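Side-chain contacts in GTPase-activating protein GYP1 (Saccharomyces cerevisiae, PDB 1FKM), which stimulates, through its Rab-GAP TBC domain, GTP hydrolysis by Ypt/Rab GTPases such as YPT1 and YPT7, supplying an arginine finger and a glutamine finger in trans: residues I189-N192 / Q197-I200; N220-E225 / I230-R235; V331-L336 / F376-L381. All blocks are in the same frame, centred on the assembly; numbering follows the deposited sequence. Where two conformers were deposited one is given.

Interaction 1: I189-N192 / Q197-I200; sequences ITDN and QPGI
Asp191 meets Pro198 and Gly199 where the loop after helix 168-186 folds back on the start of helix 198-214. Its backbone O accepts from Gly199 N at 2.8 Å. The carboxylate rests over the same glycine, Asp191 OD2 being 3.1 Å from Gly199 CA, while OD2 also forms a salt bridge with Arg202 one turn on. Asn192 follows, and its ND2 also reaches Gly199 CA, at 3.2 Å. The Asn192 side chain crosses that of Ile200 at about a right angle, OD1 3.6 Å from Ile200 CD1, and OD1 accepts a hydrogen bond from Asn325 ND2. Backbone O of Asn192 receives Gln197 NE2 at 3.0 Å, nearly in the plane of the donor amide; Gln197 CG, anti to its carbonyl carbon (chi1 -64°), starts a side chain that carries the amide to this carbonyl. With Gln197 cut back to an alanine, the Asn192 carbonyl and Asn238 on helix 230-238 would probably lose the amide that serves both. Two backbone carbonyls, one met by a backbone N-H and one by a side-chain amide, thus tie the loop to the first turn of the helix, the Gln197 side chain being about 7 Å from that of the glutamine finger, Gln131.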
loop_
_atom_site.group_PDB
_atom_site.type_symbol
_atom_site.label_atom_id
_atom_site.label_comp_id
_atom_site.label_asym_id
_atom_site.label_seq_id
_atom_site.Cartn_x
_atom_site.Cartn_y
_atom_site.Cartn_z
ATOM N N ILE A 189 -1.997 -6.497 -9.596
ATOM C CA ILE A 189 -1.385 -5.570 -10.546
ATOM C C ILE A 189 -0.042 -6.133 -11.005
ATOM O O ILE A 189 0.954 -5.418 -11.092
ATOM C CB ILE A 189 -1.163 -4.183 -9.890
ATOM C CG1 ILE A 189 -0.422 -4.343 -8.555
ATOM C CG2 ILE A 189 -2.500 -3.503 -9.665
ATOM C CD1 ILE A 189 -0.126 -3.015 -7.830
ATOM N N THR A 190 -0.032 -7.424 -11.310
ATOM C CA THR A 190 1.189 -8.104 -11.720
ATOM C C THR A 190 2.002 -7.407 -12.803
ATOM O O THR A 190 3.203 -7.188 -12.632
ATOM C CB THR A 190 0.879 -9.542 -12.192
ATOM O OG1 THR A 190 0.170 -10.232 -11.157
ATOM C CG2 THR A 190 2.169 -10.297 -12.507
ATOM N N ASP A 191 1.357 -7.037 -13.905
ATOM C CA ASP A 191 2.089 -6.417 -15.004
ATOM C C ASP A 191 2.604 -5.011 -14.730
ATOM O O ASP A 191 3.312 -4.434 -15.557
ATOM C CB ASP A 191 1.254 -6.473 -16.293
ATOM C CG ASP A 191 0.461 -5.216 -16.540
ATOM O OD1 ASP A 191 -0.223 -4.740 -15.613
ATOM O OD2 ASP A 191 0.517 -4.711 -17.680
ATOM N N ASN A 192 2.272 -4.458 -13.566
ATOM C CA ASN A 192 2.785 -3.132 -13.215
ATOM C C ASN A 192 4.271 -3.273 -12.901
ATOM O O ASN A 192 5.043 -2.316 -13.034
ATOM C CB ASN A 192 2.094 -2.565 -11.966
ATOM C CG ASN A 192 0.733 -1.967 -12.259
ATOM O OD1 ASN A 192 0.162 -1.257 -11.422
ATOM N ND2 ASN A 192 0.199 -2.254 -13.435
ATOM N N GLN A 197 7.636 -2.628 -17.060
ATOM C CA GLN A 197 6.469 -2.124 -16.342
ATOM C C GLN A 197 5.349 -1.661 -17.269
ATOM O O GLN A 197 4.877 -0.523 -17.185
ATOM C CB GLN A 197 6.891 -0.996 -15.386
ATOM C CG GLN A 197 7.840 -1.489 -14.300
ATOM C CD GLN A 197 8.099 -0.469 -13.209
ATOM O OE1 GLN A 197 9.038 0.329 -13.292
ATOM N NE2 GLN A 197 7.261 -0.488 -12.177
ATOM N N PRO A 198 4.901 -2.552 -18.167
ATOM C CA PRO A 198 3.830 -2.225 -19.108
ATOM C C PRO A 198 2.557 -1.781 -18.392
ATOM O O PRO A 198 1.808 -0.953 -18.902
ATOM C CB PRO A 198 3.650 -3.526 -19.887
ATOM C CG PRO A 198 4.026 -4.570 -18.888
ATOM C CD PRO A 198 5.271 -3.975 -18.274
ATOM N N GLY A 199 2.325 -2.327 -17.201
ATOM C CA GLY A 199 1.140 -1.964 -16.446
ATOM C C GLY A 199 1.121 -0.505 -16.023
ATOM O O GLY A 199 0.071 0.132 -16.027
ATOM N N ILE A 200 2.278 0.024 -15.644
ATOM C CA ILE A 200 2.373 1.415 -15.227
ATOM C C ILE A 200 2.192 2.344 -16.426
ATOM O O ILE A 200 1.493 3.357 -16.332
ATOM C CB ILE A 200 3.734 1.730 -14.574
ATOM C CG1 ILE A 200 3.947 0.861 -13.328
ATOM C CG2 ILE A 200 3.802 3.222 -14.222
ATOM C CD1 ILE A 200 2.880 1.002 -12.270
#

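Interaction 2: N220-E225 / I230-R235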
loop_
_atom_site.group_PDB
_atom_site.type_symbol
_atom_site.label_atom_id
_atom_site.label_comp_id
_atom_site.label_asym_id
_atom_site.label_seq_id
_atom_site.Cartn_x
_atom_site.Cartn_y
_atom_site.Cartn_z
ATOM N N ASN A 220 -4.889 20.545 -22.335
ATOM C CA ASN A 220 -4.323 21.429 -23.349
ATOM C C ASN A 220 -3.213 22.303 -22.767
ATOM O O ASN A 220 -2.227 22.598 -23.445
ATOM C CB ASN A 220 -5.423 22.311 -23.955
ATOM C CG ASN A 220 -6.447 21.510 -24.752
ATOM O OD1 ASN A 220 -7.548 21.990 -25.026
ATOM N ND2 ASN A 220 -6.084 20.291 -25.134
ATOM N N HIS A 221 -3.363 22.720 -21.514
ATOM C CA HIS A 221 -2.334 23.544 -20.884
ATOM C C HIS A 221 -1.046 22.735 -20.768
ATOM O O HIS A 221 0.043 23.247 -21.023
ATOM C CB HIS A 221 -2.777 24.007 -19.495
ATOM C CG HIS A 221 -1.747 24.825 -18.776
ATOM N ND1 HIS A 221 -1.420 26.111 -19.149
ATOM C CD2 HIS A 221 -0.964 24.533 -17.711
ATOM C CE1 HIS A 221 -0.482 26.577 -18.343
ATOM N NE2 HIS A 221 -0.186 25.638 -17.461
ATOM N N PHE A 222 -1.176 21.471 -20.373
ATOM C CA PHE A 222 -0.020 20.594 -20.241
ATOM C C PHE A 222 0.693 20.483 -21.585
ATOM O O PHE A 222 1.919 20.534 -21.654
ATOM C CB PHE A 222 -0.449 19.198 -19.777
ATOM C CG PHE A 222 -0.687 19.082 -18.290
ATOM C CD1 PHE A 222 -0.506 20.170 -17.444
ATOM C CD2 PHE A 222 -1.072 17.861 -17.737
ATOM C CE1 PHE A 222 -0.703 20.045 -16.068
ATOM C CE2 PHE A 222 -1.270 17.727 -16.363
ATOM C CZ PHE A 222 -1.085 18.817 -15.530
ATOM N N GLN A 223 -0.078 20.313 -22.653
ATOM C CA GLN A 223 0.511 20.206 -23.982
ATOM C C GLN A 223 1.297 21.465 -24.328
ATOM O O GLN A 223 2.431 21.385 -24.792
ATOM C CB GLN A 223 -0.570 19.969 -25.040
ATOM C CG GLN A 223 -1.049 18.529 -25.131
ATOM C CD GLN A 223 0.082 17.553 -25.417
ATOM O OE1 GLN A 223 0.929 17.292 -24.560
ATOM N NE2 GLN A 223 0.104 17.012 -26.632
ATOM N N ASN A 224 0.699 22.627 -24.095
ATOM C CA ASN A 224 1.369 23.884 -24.397
ATOM C C ASN A 224 2.636 24.079 -23.572
ATOM O O ASN A 224 3.601 24.677 -24.049
ATOM C CB ASN A 224 0.419 25.065 -24.179
ATOM C CG ASN A 224 -0.558 25.250 -25.329
ATOM O OD1 ASN A 224 -1.402 24.392 -25.595
ATOM N ND2 ASN A 224 -0.442 26.373 -26.025
ATOM N N GLU A 225 2.639 23.567 -22.343
ATOM C CA GLU A 225 3.797 23.699 -21.461
ATOM C C GLU A 225 4.701 22.471 -21.511
ATOM O O GLU A 225 5.645 22.353 -20.728
ATOM C CB GLU A 225 3.342 23.931 -20.017
ATOM C CG GLU A 225 2.586 25.233 -19.795
ATOM C CD GLU A 225 3.390 26.452 -20.218
ATOM O OE1 GLU A 225 4.588 26.524 -19.869
ATOM O OE2 GLU A 225 2.822 27.339 -20.892
ATOM N N ILE A 230 3.812 11.196 -17.680
ATOM C CA ILE A 230 4.828 10.307 -17.125
ATOM C C ILE A 230 5.777 11.041 -16.167
ATOM O O ILE A 230 6.259 10.460 -15.193
ATOM C CB ILE A 230 5.661 9.642 -18.254
ATOM C CG1 ILE A 230 6.492 8.486 -17.686
ATOM C CG2 ILE A 230 6.584 10.662 -18.901
ATOM C CD1 ILE A 230 5.673 7.284 -17.275
ATOM N N GLN A 231 6.030 12.321 -16.426
ATOM C CA GLN A 231 6.951 13.089 -15.589
ATOM C C GLN A 231 6.544 13.259 -14.129
ATOM O O GLN A 231 7.376 13.592 -13.285
ATOM C CB GLN A 231 7.214 14.450 -16.228
ATOM C CG GLN A 231 7.862 14.322 -17.590
ATOM C CD GLN A 231 7.987 15.644 -18.308
ATOM O OE1 GLN A 231 7.034 16.420 -18.377
ATOM N NE2 GLN A 231 9.166 15.904 -18.863
ATOM N N PHE A 232 5.272 13.041 -13.816
ATOM C CA PHE A 232 4.844 13.149 -12.431
ATOM C C PHE A 232 3.999 11.950 -12.012
ATOM O O PHE A 232 4.015 11.546 -10.851
ATOM C CB PHE A 232 4.073 14.465 -12.202
ATOM C CG PHE A 232 2.771 14.560 -12.953
ATOM C CD1 PHE A 232 1.620 13.951 -12.462
ATOM C CD2 PHE A 232 2.698 15.264 -14.153
ATOM C CE1 PHE A 232 0.414 14.041 -13.150
ATOM C CE2 PHE A 232 1.497 15.362 -14.851
ATOM C CZ PHE A 232 0.350 14.748 -14.349
ATOM N N ALA A 233 3.295 11.359 -12.970
ATOM C CA ALA A 233 2.410 10.234 -12.692
ATOM C C ALA A 233 3.071 8.865 -12.581
ATOM O O ALA A 233 2.477 7.936 -12.029
ATOM C CB ALA A 233 1.303 10.181 -13.737
ATOM N N PHE A 234 4.281 8.708 -13.107
ATOM C CA PHE A 234 4.900 7.396 -12.984
ATOM C C PHE A 234 5.024 7.044 -11.504
ATOM O O PHE A 234 4.686 5.938 -11.088
ATOM C CB PHE A 234 6.290 7.341 -13.615
ATOM C CG PHE A 234 6.951 6.002 -13.453
ATOM C CD1 PHE A 234 6.588 4.935 -14.263
ATOM C CD2 PHE A 234 7.867 5.782 -12.429
ATOM C CE1 PHE A 234 7.120 3.661 -14.054
ATOM C CE2 PHE A 234 8.407 4.512 -12.210
ATOM C CZ PHE A 234 8.030 3.453 -13.024
ATOM N N ARG A 235 5.501 7.993 -10.707
ATOM C CA ARG A 235 5.668 7.748 -9.281
ATOM C C ARG A 235 4.314 7.529 -8.609
ATOM O O ARG A 235 4.189 6.692 -7.714
ATOM C CB ARG A 235 6.405 8.917 -8.623
ATOM C CG ARG A 235 6.961 8.593 -7.241
ATOM C CD ARG A 235 7.722 9.776 -6.651
ATOM N NE ARG A 235 6.843 10.897 -6.331
ATOM C CZ ARG A 235 7.263 12.064 -5.853
ATOM N NH1 ARG A 235 8.553 12.269 -5.640
ATOM N NH2 ARG A 235 6.391 13.024 -5.579
#
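Phe222 and Phe232 bridge two helices whose backbones stay well apart, the shortest CA separation being 11.2 Å from Phe222 CA to Gln231 CA. Each of the two side chains leaves its helix toward the other segment, and the gap is crossed by ring atoms alone. Phe222, with CG anti to the carbonyl carbon (chi1 -81°), puts its CE2 corner 3.9 Å from Phe232 CE2; the same carbon is equally near to CZ of that ring. Phe232 reaches the meeting point from the less common rotamer, its CG set between backbone N and carbonyl carbon (chi1 65°). Ring centroids lie 5.9 Å apart and the planes are inclined at 68°, an oblique pairing. Phe229, in the short connection between the helices, adds a third ring: it meets Phe222 edge-to-face and also touches Phe232, which in turn has an edge-to-face partner in Trp236. Thr351 and Leu355 of helix 348-355 lie against Phe222 and Phe232 respectively. With both rings buried and no hydrogen bond across the two segments, the contact rests on dispersion and exclusion of water, so its hold on the helix 216-224 to helix 230-238 turn is apolar.

Interaction 3: V331-L336 / F376-L381; sequences VCAAFL and FIWQSL
Trp378 on helix 365-382 lies against Ala333 and Ala334 of helix 324-338, and it is the one residue of 376-381 to touch them. Along the second segment, Phe376 comes first and is directed away from the partner helix, its ring meeting Trp31 edge-to-face instead. Trp378 then points toward the alanines. Its CG stands anti to the carbonyl carbon (chi1 -68°), which carries the six-membered ring out over the neighbouring helix. CB of Ala334 sits over one face of that ring, 4.2 Å from its centroid and 22° off the normal, a CH-pi contact offset toward the rim. Backbone atoms come nearer to the ring corner than the methyls do: Trp378 CZ3 is 3.5 Å from Ala334 CA, and it also lies 3.7 Å from Ala333 C, so the indole rests on helix backbone as much as on side chain. Ala333 CB adds an apolar contact, 4.0 Å from Trp378 CZ3. Two small residues in succession thus let the wide ring lie close, the nearest CA pair, Ala334 CA and Trp378 CA, being 8.3 Å apart. Gln379 follows, packing on Phe330 and bonding through NE2 to Glu260 of helix 247-261. Around this all-helical site, helix 198-214 covers Ala333 through Leu207 and Leu210, and Leu371 and Glu374, earlier on helix 365-382, extend the packing beside Ala334.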
loop_
_atom_site.group_PDB
_atom_site.type_symbol
_atom_site.label_atom_id
_atom_site.label_comp_id
_atom_site.label_asym_id
_atom_site.label_seq_id
_atom_site.Cartn_x
_atom_site.Cartn_y
_atom_site.Cartn_z
ATOM N N VAL A 331 -8.655 7.799 -8.573
ATOM C CA VAL A 331 -8.178 8.546 -7.414
ATOM C C VAL A 331 -7.114 9.539 -7.903
ATOM O O VAL A 331 -7.076 10.690 -7.463
ATOM C CB VAL A 331 -7.552 7.607 -6.351
ATOM C CG1 VAL A 331 -6.870 8.421 -5.255
ATOM C CG2 VAL A 331 -8.628 6.727 -5.746
ATOM N N CYS A 332 -6.249 9.092 -8.811
ATOM C CA CYS A 332 -5.205 9.964 -9.346
ATOM C C CYS A 332 -5.805 11.113 -10.146
ATOM O O CYS A 332 -5.314 12.238 -10.086
ATOM C CB CYS A 332 -4.236 9.176 -10.230
ATOM S SG CYS A 332 -3.088 8.122 -9.309
ATOM N N ALA A 333 -6.862 10.829 -10.897
ATOM C CA ALA A 333 -7.517 11.867 -11.690
ATOM C C ALA A 333 -8.164 12.907 -10.768
ATOM O O ALA A 333 -8.020 14.111 -10.983
ATOM C CB ALA A 333 -8.571 11.240 -12.609
ATOM N N ALA A 334 -8.868 12.444 -9.739
ATOM C CA ALA A 334 -9.524 13.356 -8.804
ATOM C C ALA A 334 -8.492 14.177 -8.032
ATOM O O ALA A 334 -8.712 15.356 -7.743
ATOM C CB ALA A 334 -10.413 12.571 -7.835
ATOM N N PHE A 335 -7.364 13.548 -7.706
ATOM C CA PHE A 335 -6.280 14.204 -6.978
ATOM C C PHE A 335 -5.730 15.344 -7.833
ATOM O O PHE A 335 -5.619 16.487 -7.375
ATOM C CB PHE A 335 -5.167 13.188 -6.678
ATOM C CG PHE A 335 -4.023 13.743 -5.863
ATOM C CD1 PHE A 335 -4.249 14.327 -4.619
ATOM C CD2 PHE A 335 -2.713 13.630 -6.318
ATOM C CE1 PHE A 335 -3.180 14.786 -3.836
ATOM C CE2 PHE A 335 -1.642 14.084 -5.540
ATOM C CZ PHE A 335 -1.881 14.660 -4.299
ATOM N N LEU A 336 -5.396 15.021 -9.080
ATOM C CA LEU A 336 -4.860 16.004 -10.013
ATOM C C LEU A 336 -5.834 17.148 -10.263
ATOM O O LEU A 336 -5.458 18.315 -10.171
ATOM C CB LEU A 336 -4.526 15.340 -11.351
ATOM C CG LEU A 336 -3.974 16.264 -12.447
ATOM C CD1 LEU A 336 -2.656 16.901 -11.985
ATOM C CD2 LEU A 336 -3.758 15.462 -13.718
ATOM N N PHE A 376 -14.744 7.461 -6.326
ATOM C CA PHE A 376 -15.729 6.383 -6.402
ATOM C C PHE A 376 -16.885 6.762 -7.321
ATOM O O PHE A 376 -17.344 5.954 -8.130
ATOM C CB PHE A 376 -16.289 6.044 -5.020
ATOM C CG PHE A 376 -17.359 4.987 -5.056
ATOM C CD1 PHE A 376 -17.036 3.656 -5.318
ATOM C CD2 PHE A 376 -18.700 5.330 -4.891
ATOM C CE1 PHE A 376 -18.027 2.683 -5.417
ATOM C CE2 PHE A 376 -19.701 4.362 -4.989
ATOM C CZ PHE A 376 -19.361 3.035 -5.254
ATOM N N ILE A 377 -17.365 7.989 -7.181
ATOM C CA ILE A 377 -18.458 8.471 -8.019
ATOM C C ILE A 377 -18.014 8.515 -9.477
ATOM O O ILE A 377 -18.749 8.080 -10.359
ATOM C CB ILE A 377 -18.924 9.880 -7.570
ATOM C CG1 ILE A 377 -19.671 9.764 -6.240
ATOM C CG2 ILE A 377 -19.806 10.521 -8.645
ATOM C CD1 ILE A 377 -19.891 11.079 -5.528
ATOM N N TRP A 378 -16.811 9.026 -9.738
ATOM C CA TRP A 378 -16.324 9.103 -11.116
ATOM C C TRP A 378 -16.225 7.714 -11.735
ATOM O O TRP A 378 -16.632 7.493 -12.884
ATOM C CB TRP A 378 -14.953 9.787 -11.167
ATOM C CG TRP A 378 -14.997 11.237 -10.821
ATOM C CD1 TRP A 378 -16.056 11.928 -10.295
ATOM C CD2 TRP A 378 -13.930 12.180 -10.953
ATOM N NE1 TRP A 378 -15.709 13.243 -10.091
ATOM C CE2 TRP A 378 -14.410 13.425 -10.486
ATOM C CE3 TRP A 378 -12.610 12.095 -11.421
ATOM C CZ2 TRP A 378 -13.616 14.577 -10.473
ATOM C CZ3 TRP A 378 -11.820 13.245 -11.408
ATOM C CH2 TRP A 378 -12.327 14.466 -10.938
ATOM N N GLN A 379 -15.682 6.777 -10.966
ATOM C CA GLN A 379 -15.544 5.411 -11.440
ATOM C C GLN A 379 -16.911 4.786 -11.721
ATOM O O GLN A 379 -17.082 4.078 -12.710
ATOM C CB GLN A 379 -14.793 4.560 -10.408
ATOM C CG GLN A 379 -14.859 3.062 -10.686
ATOM C CD GLN A 379 -14.179 2.236 -9.610
ATOM O OE1 GLN A 379 -12.990 1.953 -9.697
ATOM N NE2 GLN A 379 -14.931 1.864 -8.579
ATOM N N SER A 380 -17.878 5.052 -10.847
ATOM C CA SER A 380 -19.219 4.498 -11.008
ATOM C C SER A 380 -19.890 5.025 -12.272
ATOM O O SER A 380 -20.604 4.295 -12.958
ATOM C CB SER A 380 -20.082 4.829 -9.788
ATOM O OG SER A 380 -19.520 4.288 -8.603
ATOM N N LEU A 381 -19.658 6.298 -12.573
ATOM C CA LEU A 381 -20.233 6.915 -13.757
ATOM C C LEU A 381 -19.623 6.328 -15.016
ATOM O O LEU A 381 -20.327 6.060 -15.990
ATOM C CB LEU A 381 -20.002 8.429 -13.730
ATOM C CG LEU A 381 -20.840 9.213 -12.717
ATOM C CD1 LEU A 381 -20.328 10.640 -12.602
ATOM C CD2 LEU A 381 -22.289 9.196 -13.155
#

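The three contacts follow one another along the chain, each opening after the previous one has closed, so none nests in or crosses another. Interaction 1 closes a short loop of four intervening residues at the entrance of helix 198-214. Interaction 2, after that helix, closes another four-residue turn between helices 216-224 and 230-238; the two touch where Ile200 and Gln197 meet Phe234. Interaction 3 is the long-range one, bringing helix 365-382 back onto helix 324-338 across 39 intervening residues. Leu336 of its first segment packs against both Phe222 and Phe232, joining it to interaction 2, whereas interactions 1 and 3 remain about 10 Å apart at their nearest atoms.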